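Local atomic coordinates of pullulanase (PDB entry 2YOC), a protein that hydrolyses alpha-1,6-glucosidic linkages in pullulan and related dextrins, and is secreted through a type 2 secretion system. Residues A707-L712 with F720-R725; V815-K820 with I860-Q865; S193-A198 with Q246-A251; L164-W169 with S262-Q267. All blocks are in the same frame, centred on the assembly; numbering follows the deposited sequence.

Interaction 1: residues A707-L712 with F720-R725; sequences ASQINL and FSDRLR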
# COMPACT_ATOMS: atom_id res chain seq x y z
N ALA B 707 -29.28 2.75 -1.30
CA ALA B 707 -28.98 3.89 -2.18
C ALA B 707 -27.83 4.69 -1.54
O ALA B 707 -28.07 5.73 -0.90
CB ALA B 707 -30.21 4.78 -2.34
N SER B 708 -26.58 4.14 -1.65
CA SER B 708 -25.41 4.77 -1.04
C SER B 708 -24.49 5.38 -2.09
O SER B 708 -24.57 5.00 -3.27
CB SER B 708 -24.66 3.80 -0.14
OG SER B 708 -23.77 2.95 -0.85
N GLN B 709 -23.59 6.30 -1.65
CA GLN B 709 -22.58 6.98 -2.46
C GLN B 709 -21.90 5.95 -3.35
O GLN B 709 -21.82 6.14 -4.57
CB GLN B 709 -21.51 7.64 -1.56
CG GLN B 709 -22.02 8.62 -0.54
CD GLN B 709 -20.98 8.95 0.51
OE1 GLN B 709 -20.72 8.14 1.42
NE2 GLN B 709 -20.39 10.15 0.43
N ILE B 710 -21.45 4.83 -2.75
CA ILE B 710 -20.76 3.76 -3.47
C ILE B 710 -21.65 3.09 -4.50
O ILE B 710 -21.23 2.94 -5.65
CB ILE B 710 -20.16 2.73 -2.49
CG1 ILE B 710 -19.29 3.40 -1.41
CG2 ILE B 710 -19.43 1.58 -3.26
CD1 ILE B 710 -17.79 3.64 -1.79
N ASN B 711 -22.86 2.66 -4.06
CA ASN B 711 -23.80 1.92 -4.90
C ASN B 711 -24.37 2.71 -6.07
O ASN B 711 -24.77 2.11 -7.07
CB ASN B 711 -24.90 1.30 -4.04
CG ASN B 711 -24.42 0.23 -3.07
OD1 ASN B 711 -23.45 -0.47 -3.30
ND2 ASN B 711 -25.13 0.04 -1.98
N LEU B 712 -24.41 4.06 -5.95
CA LEU B 712 -24.96 4.93 -6.98
C LEU B 712 -23.99 5.38 -8.11
O LEU B 712 -24.42 6.12 -9.01
CB LEU B 712 -25.73 6.10 -6.37
CG LEU B 712 -26.97 5.72 -5.55
CD1 LEU B 712 -27.36 6.87 -4.64
CD2 LEU B 712 -28.15 5.29 -6.46
N PHE B 720 -24.18 13.56 -1.33
CA PHE B 720 -23.33 14.54 -0.67
C PHE B 720 -22.00 13.85 -0.43
O PHE B 720 -21.96 12.67 -0.05
CB PHE B 720 -23.91 15.01 0.68
CG PHE B 720 -24.99 16.07 0.60
CD1 PHE B 720 -24.66 17.42 0.57
CD2 PHE B 720 -26.33 15.71 0.55
CE1 PHE B 720 -25.66 18.40 0.48
CE2 PHE B 720 -27.33 16.69 0.47
CZ PHE B 720 -27.00 18.03 0.45
N SER B 721 -20.90 14.58 -0.70
CA SER B 721 -19.56 14.06 -0.44
C SER B 721 -19.00 14.66 0.83
O SER B 721 -18.87 15.89 0.97
CB SER B 721 -18.63 14.28 -1.62
OG SER B 721 -17.36 13.72 -1.33
N ASP B 722 -18.72 13.76 1.78
CA ASP B 722 -18.18 14.03 3.10
C ASP B 722 -16.64 14.07 3.06
O ASP B 722 -16.02 14.52 4.02
CB ASP B 722 -18.69 12.97 4.09
CG ASP B 722 -18.62 11.51 3.68
OD1 ASP B 722 -18.48 11.23 2.47
OD2 ASP B 722 -18.77 10.64 4.57
N ARG B 723 -16.05 13.63 1.94
CA ARG B 723 -14.61 13.57 1.75
C ARG B 723 -13.96 14.93 1.77
O ARG B 723 -13.06 15.15 2.59
CB ARG B 723 -14.24 12.83 0.47
CG ARG B 723 -14.29 11.32 0.60
CD ARG B 723 -15.67 10.85 0.31
NE ARG B 723 -15.72 9.43 0.04
CZ ARG B 723 -16.50 8.59 0.69
NH1 ARG B 723 -17.27 9.02 1.68
NH2 ARG B 723 -16.53 7.31 0.36
N LEU B 724 -14.36 15.84 0.86
CA LEU B 724 -13.76 17.18 0.83
C LEU B 724 -14.19 17.93 2.08
O LEU B 724 -13.36 18.58 2.72
CB LEU B 724 -14.15 17.92 -0.45
CG LEU B 724 -13.71 19.37 -0.61
CD1 LEU B 724 -13.29 19.66 -2.03
CD2 LEU B 724 -14.83 20.33 -0.22
N ARG B 725 -15.48 17.77 2.47
CA ARG B 725 -16.11 18.41 3.61
C ARG B 725 -15.27 18.31 4.84
O ARG B 725 -14.90 19.34 5.40
CB ARG B 725 -17.48 17.80 3.87
CG ARG B 725 -18.20 18.44 5.03
CD ARG B 725 -19.26 17.52 5.54
NE ARG B 725 -18.71 16.39 6.28
CZ ARG B 725 -19.37 15.26 6.53
NH1 ARG B 725 -20.58 15.07 6.03
NH2 ARG B 725 -18.80 14.29 7.23
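Gln709 carries this contact, sending its amide NE2 across to the carboxylate of Asp722 and the main chain at Phe720. The stronger hydrogen bond runs from Gln709 NE2 to Asp722 OD1, 3.0 Å long and almost straight (171° at the hydrogen). OD1 lies in the plane of the glutamine amide, but the donor comes down on the carboxylate from above its plane, and the two flat groups are turned 51° apart. The same nitrogen also makes a weak, bent bond to Phe720 O, again at 3.0 Å. With Gln709 CG anti to its own carbonyl carbon (chi1 -57°) and the chain extended beyond it, the amide is carried out to both acceptors.

The charged pairing is local to the other segment: Arg723 NH1 makes a salt bridge of 2.6 Å to Asp722 OD1. It reaches OD1 on the syn side, from the opposite face of the carboxylate to Gln709 NE2, so one oxygen is gripped between two donors. Arg723 NE and NH2 are held in turn by the carbonyls of Gly805 and Pro804, which fixes the guanidinium.

Van der Waals contact adds little: the methyl Ile710 CD1 stands 4.4 Å from the guanidinium nitrogen Arg723 NH2.

Segment 707-712 belongs to the loop between barrel strands 690-693 and 718-720, and the backbone of Gln709 bonds to Gly695. The contact therefore ties that loop to the end of strand 718-720 and the start of helix 722-729, while Phe720 and Ser721 bond along their backbones to Gly693 and Val815 on the two flanking strands.

Interaction 2: residues V815-K820 with I860-Q865; sequences VNYVSK and IAFDQQ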
# COMPACT_ATOMS: atom_id res chain seq x y z
N VAL B 815 -21.98 16.11 -4.54
CA VAL B 815 -22.31 17.43 -4.00
C VAL B 815 -21.28 17.79 -2.90
O VAL B 815 -21.26 17.17 -1.83
CB VAL B 815 -23.77 17.54 -3.50
CG1 VAL B 815 -24.02 18.90 -2.87
CG2 VAL B 815 -24.76 17.30 -4.64
N ASN B 816 -20.40 18.76 -3.20
CA ASN B 816 -19.39 19.24 -2.26
C ASN B 816 -19.95 20.38 -1.41
O ASN B 816 -20.77 21.19 -1.87
CB ASN B 816 -18.12 19.67 -2.99
CG ASN B 816 -17.23 18.51 -3.35
OD1 ASN B 816 -17.02 17.56 -2.56
ND2 ASN B 816 -16.66 18.57 -4.55
N TYR B 817 -19.53 20.42 -0.15
CA TYR B 817 -19.99 21.43 0.79
C TYR B 817 -19.07 21.55 1.98
O TYR B 817 -18.31 20.62 2.28
CB TYR B 817 -21.44 21.15 1.24
CG TYR B 817 -21.65 19.95 2.14
CD1 TYR B 817 -21.33 18.66 1.71
CD2 TYR B 817 -22.26 20.09 3.38
CE1 TYR B 817 -21.55 17.55 2.53
CE2 TYR B 817 -22.50 18.98 4.20
CZ TYR B 817 -22.16 17.71 3.77
OH TYR B 817 -22.40 16.64 4.60
N VAL B 818 -19.12 22.71 2.65
CA VAL B 818 -18.31 22.96 3.85
C VAL B 818 -19.18 23.51 4.99
O VAL B 818 -18.68 23.81 6.06
CB VAL B 818 -16.99 23.74 3.60
CG1 VAL B 818 -15.91 22.83 3.04
CG2 VAL B 818 -17.20 24.96 2.71
N SER B 819 -20.49 23.64 4.72
CA SER B 819 -21.49 24.08 5.67
C SER B 819 -22.85 23.60 5.20
O SER B 819 -23.05 23.47 4.00
CB SER B 819 -21.48 25.59 5.86
OG SER B 819 -21.67 25.93 7.23
N LYS B 820 -23.75 23.29 6.15
CA LYS B 820 -25.09 22.76 5.96
C LYS B 820 -25.84 23.06 7.25
O LYS B 820 -25.19 23.43 8.23
CB LYS B 820 -24.99 21.24 5.75
CG LYS B 820 -26.19 20.60 5.06
CD LYS B 820 -26.08 19.10 5.10
CE LYS B 820 -27.00 18.43 4.14
NZ LYS B 820 -26.86 16.95 4.22
N ILE B 860 -20.83 19.46 -7.81
CA ILE B 860 -21.90 20.42 -7.57
C ILE B 860 -21.67 21.20 -6.26
O ILE B 860 -21.41 20.62 -5.22
CB ILE B 860 -23.28 19.76 -7.69
CG1 ILE B 860 -23.51 19.33 -9.17
CG2 ILE B 860 -24.41 20.67 -7.16
CD1 ILE B 860 -24.60 18.33 -9.42
N ALA B 861 -21.69 22.53 -6.36
CA ALA B 861 -21.48 23.44 -5.25
C ALA B 861 -22.75 23.59 -4.44
O ALA B 861 -23.80 23.95 -4.98
CB ALA B 861 -21.04 24.79 -5.78
N PHE B 862 -22.65 23.28 -3.16
CA PHE B 862 -23.73 23.39 -2.18
C PHE B 862 -23.18 24.16 -1.01
O PHE B 862 -22.01 24.01 -0.63
CB PHE B 862 -24.15 22.00 -1.71
CG PHE B 862 -25.25 21.93 -0.66
CD1 PHE B 862 -24.97 22.13 0.68
CD2 PHE B 862 -26.54 21.54 -1.01
CE1 PHE B 862 -25.97 22.03 1.64
CE2 PHE B 862 -27.54 21.45 -0.05
CZ PHE B 862 -27.25 21.69 1.26
N ASP B 863 -24.04 24.96 -0.41
CA ASP B 863 -23.70 25.74 0.75
C ASP B 863 -24.93 26.17 1.54
O ASP B 863 -26.03 26.34 1.00
CB ASP B 863 -22.86 26.97 0.36
CG ASP B 863 -22.31 27.73 1.55
OD1 ASP B 863 -22.02 27.08 2.62
OD2 ASP B 863 -22.19 28.97 1.44
N GLN B 864 -24.71 26.36 2.86
CA GLN B 864 -25.71 26.78 3.82
C GLN B 864 -26.01 28.26 3.63
O GLN B 864 -25.10 29.08 3.45
CB GLN B 864 -25.15 26.54 5.22
CG GLN B 864 -26.16 26.84 6.30
CD GLN B 864 -25.59 26.72 7.68
OE1 GLN B 864 -24.40 26.96 7.92
NE2 GLN B 864 -26.47 26.39 8.62
N GLN B 865 -27.30 28.62 3.73
CA GLN B 865 -27.69 30.02 3.71
C GLN B 865 -26.97 30.69 4.90
O GLN B 865 -26.96 30.13 6.00
CB GLN B 865 -29.22 30.14 3.85
CG GLN B 865 -29.72 31.39 4.59
CD GLN B 865 -31.01 31.16 5.34
OE1 GLN B 865 -31.40 30.03 5.68
NE2 GLN B 865 -31.66 32.25 5.68
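The ring of Phe862 is the main bump here, settling into a hollow formed by Val815, Tyr817, Ser819 and Lys820. Val815 CG1 sits against Phe862 CB, and Tyr817 CB meets Phe862 CD1 at 3.7 Å. Farther round, Lys820 CG packs on Phe862 CE1 at 3.7 Å, and Ser819 O comes up to the ring edge near its plane. Phe862 CG stands anti to the backbone N (chi1 179°), which places the root of the ring at this hollow. The Tyr817 ring rises at 81° to it and leads away, its OH bonded to Arg725. Lys820 meets the ring with its aliphatic chain, while NZ makes a salt bridge to Glu694.

Beside this, Val815 CG2 rests on Ile860 CB at 4.2 Å, and Ser819 CB lies 3.6 Å from Asp863 OD1. Gln864 CB fills the angle of backbone between Ser819 and Lys820.

Asn816 makes both backbone bonds of the parallel pair, to the residues flanking Ala861: its N reaches Ile860 O at 2.9 Å, and its O receives Phe862 N at 3.1 Å.

Strands 814-816 and 860-864 are the last two of the eight-stranded parallel barrel. Strand 718-720 adjoins the first, strand 413-417 adjoins the second and closes the ring, and helix 840-855 covers Val818, Ala861 and Asp863 from outside.

Interaction 3: residues S193-A198 with Q246-A251; sequences SSKVAA and QGETVA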
# COMPACT_ATOMS: atom_id res chain seq x y z
N SER B 193 -62.51 -11.33 15.23
CA SER B 193 -62.91 -10.26 16.13
C SER B 193 -62.31 -10.27 17.53
O SER B 193 -62.58 -9.34 18.31
CB SER B 193 -64.42 -10.18 16.19
OG SER B 193 -64.94 -9.83 14.92
N SER B 194 -61.46 -11.28 17.84
CA SER B 194 -60.83 -11.42 19.16
C SER B 194 -59.34 -11.76 19.05
O SER B 194 -58.83 -11.97 17.95
CB SER B 194 -61.55 -12.50 19.97
OG SER B 194 -62.93 -12.61 19.67
N LYS B 195 -58.64 -11.79 20.21
CA LYS B 195 -57.23 -12.18 20.27
C LYS B 195 -57.18 -13.69 20.40
O LYS B 195 -58.04 -14.29 21.05
CB LYS B 195 -56.52 -11.58 21.51
CG LYS B 195 -56.29 -10.07 21.46
CD LYS B 195 -56.35 -9.41 22.85
CE LYS B 195 -57.79 -9.08 23.20
NZ LYS B 195 -58.01 -8.88 24.66
N VAL B 196 -56.17 -14.30 19.79
CA VAL B 196 -55.92 -15.73 19.91
C VAL B 196 -55.35 -15.89 21.33
O VAL B 196 -54.38 -15.22 21.68
CB VAL B 196 -54.96 -16.26 18.82
CG1 VAL B 196 -54.56 -17.71 19.09
CG2 VAL B 196 -55.59 -16.13 17.44
N ALA B 197 -56.02 -16.71 22.15
CA ALA B 197 -55.62 -16.95 23.53
C ALA B 197 -55.99 -18.37 23.99
O ALA B 197 -56.46 -19.19 23.20
CB ALA B 197 -56.25 -15.90 24.44
N ALA B 198 -55.72 -18.64 25.27
CA ALA B 198 -56.05 -19.89 25.92
C ALA B 198 -57.31 -19.64 26.76
O ALA B 198 -57.44 -18.57 27.38
CB ALA B 198 -54.89 -20.32 26.81
N GLN B 246 -57.96 -10.29 7.64
CA GLN B 246 -59.01 -9.43 8.16
C GLN B 246 -58.85 -9.21 9.64
O GLN B 246 -59.41 -8.25 10.17
CB GLN B 246 -60.40 -10.01 7.85
CG GLN B 246 -60.89 -9.76 6.42
CD GLN B 246 -61.15 -8.29 6.17
OE1 GLN B 246 -62.07 -7.69 6.75
NE2 GLN B 246 -60.31 -7.68 5.35
N GLY B 247 -58.13 -10.09 10.30
CA GLY B 247 -57.97 -10.01 11.75
C GLY B 247 -56.64 -10.47 12.27
O GLY B 247 -55.61 -10.21 11.65
N GLU B 248 -56.65 -11.12 13.43
CA GLU B 248 -55.42 -11.62 14.05
C GLU B 248 -55.03 -13.00 13.51
O GLU B 248 -55.90 -13.79 13.11
CB GLU B 248 -55.54 -11.64 15.58
CG GLU B 248 -54.22 -11.95 16.26
CD GLU B 248 -54.15 -11.70 17.75
OE1 GLU B 248 -54.11 -10.51 18.15
OE2 GLU B 248 -54.04 -12.69 18.50
N THR B 249 -53.72 -13.26 13.46
CA THR B 249 -53.10 -14.54 13.14
C THR B 249 -51.97 -14.71 14.16
O THR B 249 -51.30 -13.74 14.53
CB THR B 249 -52.55 -14.64 11.71
OG1 THR B 249 -51.57 -13.62 11.51
CG2 THR B 249 -53.63 -14.61 10.66
N VAL B 250 -51.77 -15.93 14.62
CA VAL B 250 -50.73 -16.22 15.60
C VAL B 250 -50.08 -17.55 15.20
O VAL B 250 -50.81 -18.53 14.94
CB VAL B 250 -51.33 -16.26 17.04
CG1 VAL B 250 -50.42 -16.99 18.01
CG2 VAL B 250 -51.65 -14.87 17.55
N ALA B 251 -48.73 -17.59 15.15
CA ALA B 251 -48.02 -18.82 14.84
C ALA B 251 -47.80 -19.63 16.11
O ALA B 251 -47.28 -19.11 17.11
CB ALA B 251 -46.71 -18.50 14.17
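Val196 meets the strand residues Glu248 and Val250, one through its backbone and one through its side chain. The polar link is a hydrogen bond from Val196 N to Glu248 OE2, 3.0 Å long and nearly straight at 164°. The N-H approaches from above the carboxylate plane. Glu248 CG is anti to the backbone N (chi1 -171°) and the chain runs on extended, which takes the carboxylate out over the loop. OE2 has a second and stronger partner in Arg357, whose salt bridge probably favours the charged form of the acid, and OE1 makes a weak bond to Tyr352 OH.

Apolar contact comes from the two valines, which slide past each other in opposite directions. Val196 CB lies 3.8 Å from Val250 CG2, and Val196 CG1 comes to 4.1 Å from Val250 CB. At the solvent side, Lys195 lays CG against Glu248 OE1 at 4.0 Å, and Ser194 O faces Glu248 CB at 4.1 Å.

Strand 185-191 runs beside strand 248-254 at the edge of the mixed sheet of the pullulanase N2 domain, with Glu248 and Val250 bonded along the backbone to Ser191 and Tyr189. The 193-198 loop follows that edge strand and folds back across it, Val196 resting on Tyr189 and Ser191 as well.

Interaction 4: residues L164-W169 with S262-Q267; sequences LAEAHW and SATQVQ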
# COMPACT_ATOMS: atom_id res chain seq x y z
N LEU B 164 -44.01 -11.52 21.38
CA LEU B 164 -43.21 -11.04 20.23
C LEU B 164 -43.89 -11.25 18.84
O LEU B 164 -45.04 -11.66 18.80
CB LEU B 164 -41.75 -11.60 20.25
CG LEU B 164 -41.02 -11.66 21.60
CD1 LEU B 164 -40.00 -12.77 21.61
CD2 LEU B 164 -40.37 -10.36 21.94
N ALA B 165 -43.20 -10.91 17.74
CA ALA B 165 -43.73 -11.06 16.39
C ALA B 165 -42.67 -11.76 15.53
O ALA B 165 -42.13 -11.19 14.58
CB ALA B 165 -44.07 -9.70 15.82
N GLU B 166 -42.34 -13.00 15.92
CA GLU B 166 -41.28 -13.82 15.35
C GLU B 166 -41.56 -14.36 13.97
O GLU B 166 -40.61 -14.57 13.22
CB GLU B 166 -40.92 -14.98 16.30
CG GLU B 166 -40.44 -14.58 17.69
CD GLU B 166 -40.44 -15.72 18.68
OE1 GLU B 166 -40.03 -16.85 18.31
OE2 GLU B 166 -40.88 -15.50 19.83
N ALA B 167 -42.83 -14.64 13.64
CA ALA B 167 -43.27 -15.22 12.36
C ALA B 167 -43.53 -14.17 11.24
O ALA B 167 -43.86 -13.00 11.51
CB ALA B 167 -44.49 -16.12 12.56
N HIS B 168 -43.34 -14.60 9.98
CA HIS B 168 -43.41 -13.73 8.81
C HIS B 168 -44.21 -14.35 7.68
O HIS B 168 -43.74 -15.27 7.01
CB HIS B 168 -41.96 -13.44 8.31
CG HIS B 168 -41.14 -12.59 9.23
ND1 HIS B 168 -40.67 -11.37 8.84
CD2 HIS B 168 -40.74 -12.83 10.51
CE1 HIS B 168 -40.01 -10.89 9.88
NE2 HIS B 168 -40.04 -11.73 10.91
N TRP B 169 -45.42 -13.82 7.43
CA TRP B 169 -46.20 -14.29 6.29
C TRP B 169 -45.68 -13.46 5.07
O TRP B 169 -46.03 -12.30 4.88
CB TRP B 169 -47.69 -14.09 6.58
CG TRP B 169 -48.63 -14.85 5.69
CD1 TRP B 169 -48.32 -15.60 4.58
CD2 TRP B 169 -50.06 -14.91 5.83
NE1 TRP B 169 -49.48 -16.11 4.02
CE2 TRP B 169 -50.55 -15.72 4.78
CE3 TRP B 169 -50.97 -14.38 6.76
CZ2 TRP B 169 -51.91 -15.99 4.63
CZ3 TRP B 169 -52.31 -14.67 6.62
CH2 TRP B 169 -52.77 -15.44 5.55
N SER B 262 -44.30 -22.43 21.92
CA SER B 262 -44.27 -21.02 21.52
C SER B 262 -45.55 -20.58 20.79
O SER B 262 -46.15 -21.35 20.03
CB SER B 262 -43.06 -20.77 20.61
OG SER B 262 -42.43 -19.53 20.88
N ALA B 263 -45.92 -19.32 21.03
CA ALA B 263 -47.04 -18.61 20.42
C ALA B 263 -46.54 -17.18 20.15
O ALA B 263 -46.10 -16.49 21.08
CB ALA B 263 -48.24 -18.60 21.36
N THR B 264 -46.52 -16.76 18.88
CA THR B 264 -46.00 -15.45 18.46
C THR B 264 -46.94 -14.77 17.45
O THR B 264 -47.67 -15.46 16.73
CB THR B 264 -44.55 -15.59 17.93
OG1 THR B 264 -43.86 -14.34 18.00
CG2 THR B 264 -44.48 -16.17 16.51
N GLN B 265 -46.88 -13.42 17.37
CA GLN B 265 -47.67 -12.64 16.42
C GLN B 265 -47.01 -12.75 15.03
O GLN B 265 -45.84 -13.13 14.92
CB GLN B 265 -47.81 -11.18 16.85
CG GLN B 265 -48.67 -10.98 18.09
CD GLN B 265 -49.22 -9.57 18.17
OE1 GLN B 265 -48.77 -8.72 18.96
NE2 GLN B 265 -50.24 -9.29 17.36
N VAL B 266 -47.78 -12.46 13.97
CA VAL B 266 -47.29 -12.60 12.59
C VAL B 266 -47.15 -11.25 11.88
O VAL B 266 -48.07 -10.43 11.89
CB VAL B 266 -48.18 -13.59 11.78
CG1 VAL B 266 -47.61 -13.87 10.39
CG2 VAL B 266 -48.41 -14.90 12.54
N GLN B 267 -46.00 -11.05 11.25
CA GLN B 267 -45.66 -9.90 10.42
C GLN B 267 -46.15 -10.26 9.00
O GLN B 267 -45.65 -11.21 8.39
CB GLN B 267 -44.15 -9.62 10.48
CG GLN B 267 -43.73 -8.96 11.80
CD GLN B 267 -42.28 -8.51 11.83
OE1 GLN B 267 -41.80 -7.75 10.98
NE2 GLN B 267 -41.59 -8.89 12.88
O HOH W 1 -43.96 -10.74 5.76
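Leu164 opens the pairing through its carbonyl, which accepts a hydrogen bond from Gln265 N at 2.9 Å. Its CB still lies near Thr264 OG1. At Ala165 the partner is a side chain: Gln267 NE2 bonds to Ala165 O at 2.9 Å, lying in the carbonyl plane, and the same nitrogen is held by Asn620 O. Ala165 CA also makes a CA-H...O contact with Gln265 O.

Glu166 N is caught by Thr264 OG1 in a bond of 2.9 Å that is practically straight (174°). Thr264 OG1 stands anti to its backbone N (chi1 -158°), the position from which it meets this N-H, and it bonds to Ala163 O too. The glutamate chain crosses the threonine at about a right angle, its OE1 going to Trp177.

From Ala167 a regular parallel pattern sets in. Ala167 O receives Gln267 N at 2.9 Å, and Ala167 CB packs on Val266 CG2. His168 lies side by side with Gln267, whose CB sits over one ring face toward the rim, while His168 NE2 bonds to Glu621 O. Trp169 N closes the series on Gln267 O at 2.8 Å, and Trp169 CB touches Val266 CG1. A water donates to both Trp169 O and Gln267 O.

Gln267 thus bonds through N and O to Ala167 and Trp169, the signature of a parallel strand pair, here the parallel pairing within the otherwise antiparallel sheet of the pullulanase N2 domain.

How the interactions relate
From the N terminus, the first contact partner is 164-169, which waits for 262-267 nearly a hundred residues later. Inside the loop closed by this interaction 4 lies interaction 3, joining 193-198 to 246-251; neither crosses the other. Both reach one mixed sheet, interaction 3 by packing a loop on it; strands 248-254 and 260-267 are neighbours there and Ala251 N probably bonds to Thr264 O. Interactions 1 and 2 follow in series in the catalytic barrel, the first closing a short loop and the second a longer, largely helical one. They touch through Phe720 and Phe862, whereas interactions 2 and 3 lie about 53 Å apart between centres.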